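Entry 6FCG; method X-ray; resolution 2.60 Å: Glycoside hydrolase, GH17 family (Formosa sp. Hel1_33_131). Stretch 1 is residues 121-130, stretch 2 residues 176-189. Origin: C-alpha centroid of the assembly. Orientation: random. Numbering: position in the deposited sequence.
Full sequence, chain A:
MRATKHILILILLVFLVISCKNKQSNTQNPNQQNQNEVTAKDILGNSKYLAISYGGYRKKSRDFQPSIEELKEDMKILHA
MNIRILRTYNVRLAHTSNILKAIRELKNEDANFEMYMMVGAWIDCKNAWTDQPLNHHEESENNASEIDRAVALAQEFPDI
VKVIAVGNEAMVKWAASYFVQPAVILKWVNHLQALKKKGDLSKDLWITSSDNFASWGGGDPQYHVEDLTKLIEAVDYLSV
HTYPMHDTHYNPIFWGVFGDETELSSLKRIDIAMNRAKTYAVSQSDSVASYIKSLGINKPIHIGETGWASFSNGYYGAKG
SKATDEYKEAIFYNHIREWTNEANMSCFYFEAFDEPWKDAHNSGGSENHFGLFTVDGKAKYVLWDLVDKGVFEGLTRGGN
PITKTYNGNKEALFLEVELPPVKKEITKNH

Stretch 1, residues 121-130: AWIDCKNAWT
Stretch 2 176-189: ASYFVQPAVILKWV

Tyr178 is the centre of this contact and gives up the largest area to the other stretch, 109 Å². Its backbone is extended in phi (-156/2), and its side chain is p with chi2 at -80°. Trp122 (t, chi2 -83°) sets CZ2 over one face of the tyrosine ring, 3.4 Å from Tyr178 CE2. The two six-membered rings meet obliquely, planes at 41° and centroids 4.8 Å apart. Trp129 (m, chi2 114°) brings CZ2 to 3.7 Å from Tyr178 CD1. Here the planes are near parallel, at 26°, but slid apart, so the rings barely overlap.

Ile123 (m, m; backbone -116/131) points toward stretch 2 and fills a second apolar pocket. Its CG2 lies 3.8 Å from Val180 CG2, 3.8 Å from Ile185 CD1 and 4.0 Å from Val184 CG2. Its CD1 reaches Trp188 CD1 at 4.0 Å. Val180 precedes the helix; the other three partners lie in it. The helix begins at Pro182, with Gln181 at the N-cap, and continues beyond Val189. Val180 (m) also places CG1 3.6 Å from Cys125 CB.

The backbones are closest in register at Asp124 and Tyr178, with CA atoms 5.1 Å apart. One direct hydrogen bond joins the stretches: Cys125 N donates to Tyr178 O at 2.9 Å, angle 140°. Cys125 is p.

Asp124 (m, chi2 -31°) points away at CB, but its end returns. Its OD1 accepts from Trp122 NE1 at 2.7 Å and from Trp129 NE1 at 2.9 Å, tying together the two indoles that contact Tyr178.

Type II turns follow at Cys125–Ala128 and Asn127–Thr130. Ala128 CB rests 3.9 Å from Tyr178 CB. At the polar edge, a water accepts from Trp129 N at 2.9 Å and donates to Ser177 O at 2.6 Å, bridging the stretches.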

# COMPACT_ATOMS: atom_id res chain seq x y z
N ALA A 121 -9.17 29.21 -32.62
CA ALA A 121 -8.51 30.39 -32.08
C ALA A 121 -8.40 30.10 -30.59
O ALA A 121 -9.44 29.90 -29.92
CB ALA A 121 -9.34 31.63 -32.34
N TRP A 122 -7.18 30.05 -30.08
CA TRP A 122 -6.98 29.75 -28.67
C TRP A 122 -7.22 30.99 -27.81
O TRP A 122 -6.71 32.07 -28.11
CB TRP A 122 -5.58 29.22 -28.40
CG TRP A 122 -5.46 28.69 -27.01
CD1 TRP A 122 -5.21 29.41 -25.87
CD2 TRP A 122 -5.61 27.34 -26.60
NE1 TRP A 122 -5.21 28.58 -24.78
CE2 TRP A 122 -5.44 27.30 -25.20
CE3 TRP A 122 -5.87 26.15 -27.27
CZ2 TRP A 122 -5.52 26.11 -24.46
CZ3 TRP A 122 -5.95 24.97 -26.53
CH2 TRP A 122 -5.77 24.96 -25.15
N ILE A 123 -7.97 30.79 -26.72
CA ILE A 123 -8.31 31.84 -25.77
C ILE A 123 -7.71 31.54 -24.40
O ILE A 123 -7.87 30.44 -23.86
CB ILE A 123 -9.84 31.91 -25.65
CG1 ILE A 123 -10.45 32.32 -26.99
CG2 ILE A 123 -10.27 32.86 -24.56
CD1 ILE A 123 -10.13 33.73 -27.47
N ASP A 124 -7.05 32.55 -23.85
CA ASP A 124 -6.43 32.48 -22.52
C ASP A 124 -7.01 33.52 -21.58
O ASP A 124 -7.45 34.58 -22.01
CB ASP A 124 -4.95 32.79 -22.65
CG ASP A 124 -4.14 31.62 -23.19
OD1 ASP A 124 -4.50 30.45 -22.95
OD2 ASP A 124 -3.08 31.89 -23.82
N CYS A 125 -6.96 33.21 -20.30
CA CYS A 125 -7.15 34.16 -19.22
C CYS A 125 -5.87 34.93 -18.98
O CYS A 125 -4.81 34.56 -19.49
CB CYS A 125 -7.53 33.43 -17.94
SG CYS A 125 -6.19 32.57 -17.04
N LYS A 126 -5.97 36.00 -18.20
CA LYS A 126 -4.82 36.84 -17.90
C LYS A 126 -3.68 36.07 -17.22
O LYS A 126 -3.90 35.34 -16.26
CB LYS A 126 -5.22 38.01 -17.02
CG LYS A 126 -4.10 39.03 -16.81
CD LYS A 126 -4.59 40.15 -15.91
CE LYS A 126 -3.62 41.30 -15.88
NZ LYS A 126 -3.72 41.97 -14.55
N ASN A 127 -2.46 36.26 -17.75
CA ASN A 127 -1.23 35.62 -17.26
C ASN A 127 -1.10 34.12 -17.45
O ASN A 127 -0.12 33.53 -17.05
CB ASN A 127 -0.91 35.98 -15.78
CG ASN A 127 -0.65 37.46 -15.55
OD1 ASN A 127 -0.83 37.95 -14.43
ND2 ASN A 127 -0.16 38.17 -16.55
N ALA A 128 -2.02 33.52 -18.17
CA ALA A 128 -1.83 32.13 -18.59
C ALA A 128 -0.45 31.91 -19.24
O ALA A 128 0.04 32.73 -19.99
CB ALA A 128 -2.91 31.74 -19.57
N TRP A 129 0.15 30.78 -18.90
CA TRP A 129 1.45 30.36 -19.43
C TRP A 129 2.61 31.30 -19.05
O TRP A 129 3.63 31.25 -19.71
CB TRP A 129 1.40 30.13 -20.95
CG TRP A 129 0.12 29.51 -21.41
CD1 TRP A 129 -0.82 30.09 -22.21
CD2 TRP A 129 -0.40 28.24 -21.04
NE1 TRP A 129 -1.88 29.24 -22.38
CE2 TRP A 129 -1.64 28.09 -21.67
CE3 TRP A 129 0.07 27.19 -20.22
CZ2 TRP A 129 -2.42 26.93 -21.52
CZ3 TRP A 129 -0.71 26.03 -20.08
CH2 TRP A 129 -1.95 25.92 -20.72
N THR A 130 2.46 32.10 -17.99
CA THR A 130 3.55 32.92 -17.46
C THR A 130 3.82 32.51 -16.03
O THR A 130 3.20 31.59 -15.53
CB THR A 130 3.19 34.40 -17.45
OG1 THR A 130 2.24 34.64 -16.41
CG2 THR A 130 2.60 34.84 -18.79
N ALA A 176 -7.29 24.67 -15.19
CA ALA A 176 -6.67 25.60 -14.24
C ALA A 176 -5.65 26.52 -14.84
O ALA A 176 -5.44 27.62 -14.36
CB ALA A 176 -6.04 24.83 -13.08
N SER A 177 -4.99 26.08 -15.88
CA SER A 177 -3.93 26.87 -16.49
C SER A 177 -4.39 28.10 -17.24
O SER A 177 -3.57 28.99 -17.44
CB SER A 177 -3.08 26.02 -17.43
OG SER A 177 -2.10 25.35 -16.68
N TYR A 178 -5.64 28.14 -17.70
CA TYR A 178 -6.03 29.21 -18.64
C TYR A 178 -7.49 29.60 -18.75
O TYR A 178 -7.81 30.50 -19.54
CB TYR A 178 -5.54 28.84 -20.06
CG TYR A 178 -6.26 27.63 -20.67
CD1 TYR A 178 -5.91 26.31 -20.32
CD2 TYR A 178 -7.27 27.80 -21.60
CE1 TYR A 178 -6.57 25.22 -20.89
CE2 TYR A 178 -7.93 26.72 -22.17
CZ TYR A 178 -7.58 25.44 -21.82
OH TYR A 178 -8.25 24.40 -22.40
N PHE A 179 -8.38 29.00 -17.98
CA PHE A 179 -9.80 29.16 -18.27
C PHE A 179 -10.28 30.59 -18.09
O PHE A 179 -9.73 31.36 -17.31
CB PHE A 179 -10.67 28.16 -17.51
CG PHE A 179 -10.97 28.53 -16.07
CD1 PHE A 179 -12.08 29.30 -15.76
CD2 PHE A 179 -10.23 27.99 -15.03
CE1 PHE A 179 -12.39 29.61 -14.44
CE2 PHE A 179 -10.54 28.28 -13.71
CZ PHE A 179 -11.61 29.10 -13.41
N VAL A 180 -11.33 30.91 -18.82
CA VAL A 180 -11.94 32.23 -18.79
C VAL A 180 -13.45 32.09 -18.49
O VAL A 180 -14.03 30.98 -18.52
CB VAL A 180 -11.69 32.98 -20.14
CG1 VAL A 180 -10.22 33.22 -20.30
CG2 VAL A 180 -12.29 32.24 -21.35
N GLN A 181 -14.06 33.23 -18.22
CA GLN A 181 -15.50 33.29 -18.03
C GLN A 181 -16.20 33.30 -19.39
O GLN A 181 -15.61 33.70 -20.39
CB GLN A 181 -15.88 34.53 -17.21
CG GLN A 181 -15.22 34.59 -15.86
CD GLN A 181 -15.61 33.41 -15.02
OE1 GLN A 181 -14.80 32.57 -14.83
NE2 GLN A 181 -16.90 33.28 -14.59
N PRO A 182 -17.47 32.88 -19.44
CA PRO A 182 -18.17 32.89 -20.71
C PRO A 182 -18.30 34.27 -21.36
O PRO A 182 -18.40 34.35 -22.56
CB PRO A 182 -19.54 32.29 -20.38
CG PRO A 182 -19.66 32.35 -18.89
CD PRO A 182 -18.27 32.25 -18.38
N ALA A 183 -18.26 35.35 -20.57
CA ALA A 183 -18.27 36.71 -21.12
C ALA A 183 -17.16 36.93 -22.13
O ALA A 183 -17.36 37.65 -23.14
CB ALA A 183 -18.17 37.76 -20.01
N VAL A 184 -15.99 36.36 -21.87
CA VAL A 184 -14.86 36.53 -22.81
C VAL A 184 -15.07 35.71 -24.12
O VAL A 184 -14.84 36.23 -25.20
CB VAL A 184 -13.42 36.57 -22.16
CG1 VAL A 184 -13.43 36.65 -20.63
CG2 VAL A 184 -12.65 35.38 -22.64
N ILE A 185 -15.61 34.51 -24.06
CA ILE A 185 -15.95 33.82 -25.31
C ILE A 185 -17.04 34.57 -26.10
O ILE A 185 -16.91 34.74 -27.32
CB ILE A 185 -16.40 32.38 -25.07
CG1 ILE A 185 -15.38 31.62 -24.23
CG2 ILE A 185 -16.67 31.68 -26.40
CD1 ILE A 185 -13.93 31.68 -24.68
N LEU A 186 -18.09 35.04 -25.41
CA LEU A 186 -19.16 35.83 -25.99
C LEU A 186 -18.65 37.06 -26.71
O LEU A 186 -19.06 37.36 -27.83
CB LEU A 186 -20.14 36.26 -24.89
CG LEU A 186 -21.33 37.16 -25.28
CD1 LEU A 186 -22.27 36.46 -26.24
CD2 LEU A 186 -22.07 37.60 -24.03
N LYS A 187 -17.75 37.77 -26.06
CA LYS A 187 -17.12 38.94 -26.65
C LYS A 187 -16.56 38.65 -28.05
O LYS A 187 -16.84 39.36 -29.01
CB LYS A 187 -16.01 39.44 -25.73
CG LYS A 187 -15.35 40.72 -26.18
CD LYS A 187 -14.00 40.91 -25.49
CE LYS A 187 -13.26 42.07 -26.10
NZ LYS A 187 -11.91 42.19 -25.48
N TRP A 188 -15.75 37.61 -28.15
CA TRP A 188 -15.09 37.29 -29.42
C TRP A 188 -16.02 36.62 -30.42
O TRP A 188 -15.89 36.83 -31.61
CB TRP A 188 -13.82 36.47 -29.18
CG TRP A 188 -12.79 37.26 -28.46
CD1 TRP A 188 -12.31 37.03 -27.21
CD2 TRP A 188 -12.16 38.45 -28.92
NE1 TRP A 188 -11.40 37.99 -26.87
CE2 TRP A 188 -11.29 38.88 -27.91
CE3 TRP A 188 -12.26 39.20 -30.10
CZ2 TRP A 188 -10.50 40.00 -28.03
CZ3 TRP A 188 -11.48 40.33 -30.24
CH2 TRP A 188 -10.60 40.72 -29.20
N VAL A 189 -16.95 35.80 -29.95
CA VAL A 189 -17.93 35.27 -30.88
C VAL A 189 -18.67 36.46 -31.49
O VAL A 189 -18.89 36.48 -32.69
CB VAL A 189 -18.90 34.29 -30.18
CG1 VAL A 189 -20.12 33.98 -31.04
CG2 VAL A 189 -18.18 33.00 -29.86
O HOH W 1 -1.01 29.04 -16.87